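Local coordinates for protein Phenylalanine/tyrosine ammonia-lyase (Rhodosporidium toruloides, PDB 1Y2M) that catalyses the non-oxidative deamination of L-phenylalanine and L-tyrosine to trans-cinnamic and p-coumaric acid, working as a homotetramer, at residues B[309-314]-B[330-335]; B[300-305]-B[340-345]. One frame throughout, in Å; residues are numbered along the deposited sequence.

Interaction 1: B[309-314]-B[330-335]; sequences GSFHPF and GNIRKL
The carbonyl oxygen of Phe311 receives a short hydrogen bond from the Arg333 guanidinium, with NH1 lying 2.8 Å from O and an N-H...O angle of 158°. NH1 approaches nearly along the C=O axis, and the oxygen in turn sits at the edge of the guanidinium, in its plane. Arg333 leaves helix 323-336 with CG anti to the backbone N, its chain bends at chi3, and NH1 makes the reach to the loop. Pro313 lies over one face of the guanidinium, its CG 3.9 Å above the plane and over the centre, while its CD rests against the CD of Arg333. Gly330 CA, from the preceding turn of the same helix, lies against the opposite face, nearer the rim.

The rest of the contact is apolar. Ile332 sets CG2 squarely over the Phe311 ring, 3.4 Å from the centroid and 3° off the normal, a CH-pi contact that touches all six ring carbons almost evenly. Ser310 CB flanks the other face, nearer the rim. Next in the chain, His312 caps the start of helix 314-318: its ND1 accepts from Phe314 N at 3.0 Å, in the ring plane. Phe311 also packs on Pro369 of helix 368-391, in the neighbourhood of Arg366, a probable cinnamate-binding residue. Because the backbone oxygen receives a guanidinium N-H in the plane of that group while an Ile332 methyl lies on the Phe311 ring, a polar and an apolar contact together set how this loop sits on helix 323-336.

Interaction 2: B[300-305]-B[340-345]; sequences TVEAMV and RFAVHH
A Schellman motif closes the C-terminal end of helix 273-303, and the loop 340-345 packs against that end, with Phe341 meeting Glu302 and Val305. Phe341 CB lies 3.3 Å from Glu302 O. Beyond CB the ring leads away, toward Phe542 and Arg538 of helix 506-560, and the side chain crosses that of Glu302 at about a right angle, carboxylate and ring planes 80° apart. The carboxylate finds its polar partners beyond the two segments: OE2 bonds to Ser339 OG and Ser659 N, OE1 to Thr662 OG1. Ser339 OG also takes the backbone N of Phe341 and Ala342, tying the acid to the loop.

Val305 leaves the helix with positive phi (42°), and its N bonds back to Glu302 O. That turn brings its CA within 3.5 Å of Phe341 O, a CA-H...O contact, while its CG1, anti to the backbone N, comes to 3.2 Å from the same oxygen. Further along, Val305 CG1 meets Val343 CG2 at 4.1 Å, and one helical turn back Val301 CG1 touches Ala342 CB at 3.9 Å. No hydrogen bond joins the two segments; Val343 instead pairs through its backbone with Gly306 and Ala308.

In the fold
From the N terminus, the chain runs out of the long helix 273-303, turns at its end and enters the loop that carries 309-314. It then forms helix 314-318 and helix 323-336, whose last turns fold back on that loop in interaction 1, before the loop 340-345 returns to the end of the long helix in interaction 2. Interaction 2 thus closes the longer excursion, and interaction 1 closes a shorter one within it. Their centres are 12 Å apart and they touch directly: Phe311 packs on Val301, and His312 meets His345 edge-to-face. Both histidines also meet His408 of a second subunit, which brings the tetramer interface to this region.

Interaction 1: B[309-314]-B[330-335]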
loop_
_atom_site.group_PDB
_atom_site.type_symbol
_atom_site.label_atom_id
_atom_site.label_comp_id
_atom_site.label_asym_id
_atom_site.label_seq_id
_atom_site.Cartn_x
_atom_site.Cartn_y
_atom_site.Cartn_z
ATOM N N GLY B 309 -27.829 12.002 22.105
ATOM C CA GLY B 309 -28.057 10.681 22.716
ATOM C C GLY B 309 -27.004 9.644 22.320
ATOM O O GLY B 309 -26.771 8.698 23.048
ATOM N N SER B 310 -26.394 9.810 21.147
ATOM C CA SER B 310 -25.341 8.863 20.686
ATOM C C SER B 310 -24.216 8.731 21.706
ATOM O O SER B 310 -23.498 7.742 21.695
ATOM C CB SER B 310 -24.751 9.284 19.347
ATOM O OG SER B 310 -25.717 9.280 18.355
ATOM N N PHE B 311 -24.050 9.746 22.561
ATOM C CA PHE B 311 -22.884 9.839 23.443
ATOM C C PHE B 311 -23.223 9.569 24.901
ATOM O O PHE B 311 -22.432 9.815 25.757
ATOM C CB PHE B 311 -22.259 11.219 23.256
ATOM C CG PHE B 311 -22.087 11.557 21.821
ATOM C CD1 PHE B 311 -21.063 10.970 21.112
ATOM C CD2 PHE B 311 -22.956 12.385 21.158
ATOM C CE1 PHE B 311 -20.927 11.185 19.796
ATOM C CE2 PHE B 311 -22.856 12.564 19.794
ATOM C CZ PHE B 311 -21.827 11.994 19.120
ATOM N N HIS B 312 -24.438 9.082 25.158
ATOM C CA HIS B 312 -24.910 8.769 26.483
ATOM C C HIS B 312 -24.059 7.678 27.123
ATOM O O HIS B 312 -23.675 6.746 26.432
ATOM C CB HIS B 312 -26.359 8.295 26.379
ATOM C CG HIS B 312 -27.061 8.254 27.687
ATOM N ND1 HIS B 312 -26.883 7.231 28.601
ATOM C CD2 HIS B 312 -27.963 9.102 28.237
ATOM C CE1 HIS B 312 -27.646 7.464 29.651
ATOM N NE2 HIS B 312 -28.311 8.596 29.452
ATOM N N PRO B 313 -23.743 7.797 28.433
ATOM C CA PRO B 313 -22.931 6.745 29.074
ATOM C C PRO B 313 -23.443 5.320 28.940
ATOM O O PRO B 313 -22.634 4.379 28.999
ATOM C CB PRO B 313 -22.975 7.096 30.563
ATOM C CG PRO B 313 -23.426 8.506 30.642
ATOM C CD PRO B 313 -24.073 8.893 29.370
ATOM N N PHE B 314 -24.753 5.116 28.839
ATOM C CA PHE B 314 -25.245 3.756 28.736
ATOM C C PHE B 314 -24.648 3.057 27.505
ATOM O O PHE B 314 -24.364 1.854 27.533
ATOM C CB PHE B 314 -26.770 3.723 28.654
ATOM C CG PHE B 314 -27.315 2.365 28.657
ATOM C CD1 PHE B 314 -27.330 1.593 29.828
ATOM C CD2 PHE B 314 -27.731 1.813 27.496
ATOM C CE1 PHE B 314 -27.853 0.273 29.817
ATOM C CE2 PHE B 314 -28.231 0.509 27.473
ATOM C CZ PHE B 314 -28.269 -0.258 28.579
ATOM N N GLY B 330 -17.478 10.653 26.197
ATOM C CA GLY B 330 -17.523 11.616 27.302
ATOM C C GLY B 330 -17.104 13.011 26.883
ATOM O O GLY B 330 -17.691 13.999 27.346
ATOM N N ASN B 331 -16.057 13.124 26.075
ATOM C CA ASN B 331 -15.633 14.446 25.563
ATOM C C ASN B 331 -16.741 15.073 24.740
ATOM O O ASN B 331 -17.108 16.217 24.972
ATOM C CB ASN B 331 -14.375 14.333 24.697
ATOM C CG ASN B 331 -13.109 14.027 25.492
ATOM O OD1 ASN B 331 -13.045 14.275 26.690
ATOM N ND2 ASN B 331 -12.047 13.556 24.766
ATOM N N ILE B 332 -17.324 14.303 23.828
ATOM C CA ILE B 332 -18.369 14.843 22.968
ATOM C C ILE B 332 -19.641 15.124 23.793
ATOM O O ILE B 332 -20.304 16.150 23.600
ATOM C CB ILE B 332 -18.644 13.935 21.758
ATOM C CG1 ILE B 332 -17.381 13.826 20.900
ATOM C CG2 ILE B 332 -19.818 14.430 20.954
ATOM C CD1 ILE B 332 -17.478 12.710 19.902
ATOM N N ARG B 333 -19.985 14.243 24.729
ATOM C CA ARG B 333 -21.086 14.495 25.632
ATOM C C ARG B 333 -20.912 15.848 26.378
ATOM O O ARG B 333 -21.837 16.657 26.435
ATOM C CB ARG B 333 -21.192 13.321 26.651
ATOM C CG ARG B 333 -22.378 13.436 27.625
ATOM C CD ARG B 333 -22.640 12.149 28.395
ATOM N NE ARG B 333 -21.524 11.771 29.291
ATOM C CZ ARG B 333 -20.663 10.760 29.087
ATOM N NH1 ARG B 333 -20.697 9.985 27.976
ATOM N NH2 ARG B 333 -19.726 10.519 29.994
ATOM N N LYS B 334 -19.716 16.065 26.898
ATOM C CA LYS B 334 -19.379 17.300 27.622
ATOM C C LYS B 334 -19.592 18.511 26.726
ATOM O O LYS B 334 -20.244 19.476 27.115
ATOM C CB LYS B 334 -17.947 17.238 28.133
ATOM C CG LYS B 334 -17.482 18.573 28.723
ATOM C CD LYS B 334 -16.793 18.443 30.070
ATOM C CE LYS B 334 -15.524 17.686 30.014
ATOM N NZ LYS B 334 -14.810 17.792 31.333
ATOM N N LEU B 335 -19.080 18.431 25.506
ATOM C CA LEU B 335 -19.204 19.541 24.564
ATOM C C LEU B 335 -20.646 19.840 24.207
ATOM O O LEU B 335 -20.952 21.003 23.968
ATOM C CB LEU B 335 -18.421 19.262 23.298
ATOM C CG LEU B 335 -16.895 19.151 23.449
ATOM C CD1 LEU B 335 -16.325 18.763 22.137
ATOM C CD2 LEU B 335 -16.278 20.480 23.947
#

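Interaction 2: B[300-305]-B[340-345]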
loop_
_atom_site.group_PDB
_atom_site.type_symbol
_atom_site.label_atom_id
_atom_site.label_comp_id
_atom_site.label_asym_id
_atom_site.label_seq_id
_atom_site.Cartn_x
_atom_site.Cartn_y
_atom_site.Cartn_z
ATOM N N THR B 300 -20.770 19.574 14.474
ATOM C CA THR B 300 -21.590 18.992 13.390
ATOM C C THR B 300 -22.921 18.448 13.899
ATOM O O THR B 300 -23.952 18.568 13.228
ATOM C CB THR B 300 -20.798 17.953 12.583
ATOM O OG1 THR B 300 -19.552 18.519 12.107
ATOM C CG2 THR B 300 -21.597 17.458 11.379
ATOM N N VAL B 301 -22.930 17.790 15.060
ATOM C CA VAL B 301 -24.202 17.323 15.611
ATOM C C VAL B 301 -25.092 18.564 15.784
ATOM O O VAL B 301 -26.287 18.536 15.464
ATOM C CB VAL B 301 -24.012 16.578 16.963
ATOM C CG1 VAL B 301 -25.345 16.307 17.638
ATOM C CG2 VAL B 301 -23.225 15.251 16.787
ATOM N N GLU B 302 -24.508 19.662 16.267
ATOM C CA GLU B 302 -25.294 20.892 16.451
ATOM C C GLU B 302 -25.825 21.444 15.113
ATOM O O GLU B 302 -27.009 21.681 14.949
ATOM C CB GLU B 302 -24.469 21.949 17.195
ATOM C CG GLU B 302 -24.164 21.558 18.622
ATOM C CD GLU B 302 -23.518 22.723 19.380
ATOM O OE1 GLU B 302 -22.343 22.988 19.079
ATOM O OE2 GLU B 302 -24.176 23.397 20.238
ATOM N N ALA B 303 -24.958 21.567 14.106
ATOM C CA ALA B 303 -25.382 22.096 12.809
ATOM C C ALA B 303 -26.449 21.198 12.167
ATOM O O ALA B 303 -27.314 21.675 11.485
ATOM C CB ALA B 303 -24.217 22.210 11.870
HETATM N N MSE B 304 -26.377 19.893 12.425
HETATM C CA MSE B 304 -27.307 18.915 11.824
HETATM C C MSE B 304 -28.555 18.717 12.664
HETATM O O MSE B 304 -29.380 17.909 12.325
HETATM C CB MSE B 304 -26.592 17.587 11.660
HETATM C CG MSE B 304 -25.444 17.623 10.679
HETATM SE SE MSE B 304 -26.224 17.497 8.840
HETATM C CE MSE B 304 -26.815 15.585 8.809
ATOM N N VAL B 305 -28.695 19.493 13.737
ATOM C CA VAL B 305 -29.744 19.294 14.752
ATOM C C VAL B 305 -29.888 17.793 15.048
ATOM O O VAL B 305 -30.990 17.215 15.089
ATOM C CB VAL B 305 -31.066 20.012 14.399
ATOM C CG1 VAL B 305 -32.085 19.857 15.487
ATOM C CG2 VAL B 305 -30.792 21.495 14.328
ATOM N N ARG B 340 -28.609 24.117 22.414
ATOM C CA ARG B 340 -30.002 24.202 22.015
ATOM C C ARG B 340 -30.156 23.854 20.549
ATOM O O ARG B 340 -31.252 23.932 20.021
ATOM C CB ARG B 340 -30.557 25.604 22.307
ATOM C CG ARG B 340 -30.605 25.930 23.800
ATOM C CD ARG B 340 -31.042 27.365 24.088
ATOM N NE ARG B 340 -32.353 27.667 23.516
ATOM C CZ ARG B 340 -32.754 28.865 23.082
ATOM N NH1 ARG B 340 -31.960 29.948 23.140
ATOM N NH2 ARG B 340 -33.976 28.975 22.575
ATOM N N PHE B 341 -29.088 23.402 19.904
ATOM C CA PHE B 341 -29.157 22.873 18.532
ATOM C C PHE B 341 -29.300 21.320 18.560
ATOM O O PHE B 341 -30.187 20.733 17.944
ATOM C CB PHE B 341 -27.890 23.174 17.749
ATOM C CG PHE B 341 -27.728 24.600 17.244
ATOM C CD1 PHE B 341 -28.669 25.202 16.407
ATOM C CD2 PHE B 341 -26.569 25.303 17.535
ATOM C CE1 PHE B 341 -28.466 26.464 15.888
ATOM C CE2 PHE B 341 -26.378 26.600 17.023
ATOM C CZ PHE B 341 -27.312 27.155 16.187
ATOM N N ALA B 342 -28.409 20.674 19.292
ATOM C CA ALA B 342 -28.462 19.208 19.434
ATOM C C ALA B 342 -29.679 18.830 20.259
ATOM O O ALA B 342 -30.053 19.550 21.207
ATOM C CB ALA B 342 -27.224 18.685 20.107
ATOM N N VAL B 343 -30.282 17.692 19.909
ATOM C CA VAL B 343 -31.410 17.097 20.635
ATOM C C VAL B 343 -30.907 16.207 21.779
ATOM O O VAL B 343 -30.054 15.341 21.572
ATOM C CB VAL B 343 -32.281 16.300 19.665
ATOM C CG1 VAL B 343 -33.461 15.648 20.375
ATOM C CG2 VAL B 343 -32.759 17.232 18.539
ATOM N N HIS B 344 -31.436 16.438 22.987
ATOM C CA HIS B 344 -30.954 15.756 24.196
ATOM C C HIS B 344 -31.805 14.550 24.600
ATOM O O HIS B 344 -33.015 14.636 24.551
ATOM C CB HIS B 344 -30.858 16.775 25.329
ATOM C CG HIS B 344 -29.828 17.822 25.057
ATOM N ND1 HIS B 344 -28.483 17.589 25.246
ATOM C CD2 HIS B 344 -29.928 19.057 24.512
ATOM C CE1 HIS B 344 -27.802 18.657 24.862
ATOM N NE2 HIS B 344 -28.660 19.566 24.428
ATOM N N HIS B 345 -31.149 13.441 24.990
ATOM C CA HIS B 345 -31.852 12.170 25.289
ATOM C C HIS B 345 -32.871 12.407 26.394
ATOM O O HIS B 345 -34.001 11.924 26.325
ATOM C CB HIS B 345 -30.856 11.018 25.669
ATOM C CG HIS B 345 -31.501 9.850 26.362
ATOM N ND1 HIS B 345 -32.129 8.825 25.684
ATOM C CD2 HIS B 345 -31.625 9.555 27.683
ATOM C CE1 HIS B 345 -32.597 7.945 26.551
ATOM N NE2 HIS B 345 -32.329 8.378 27.772
#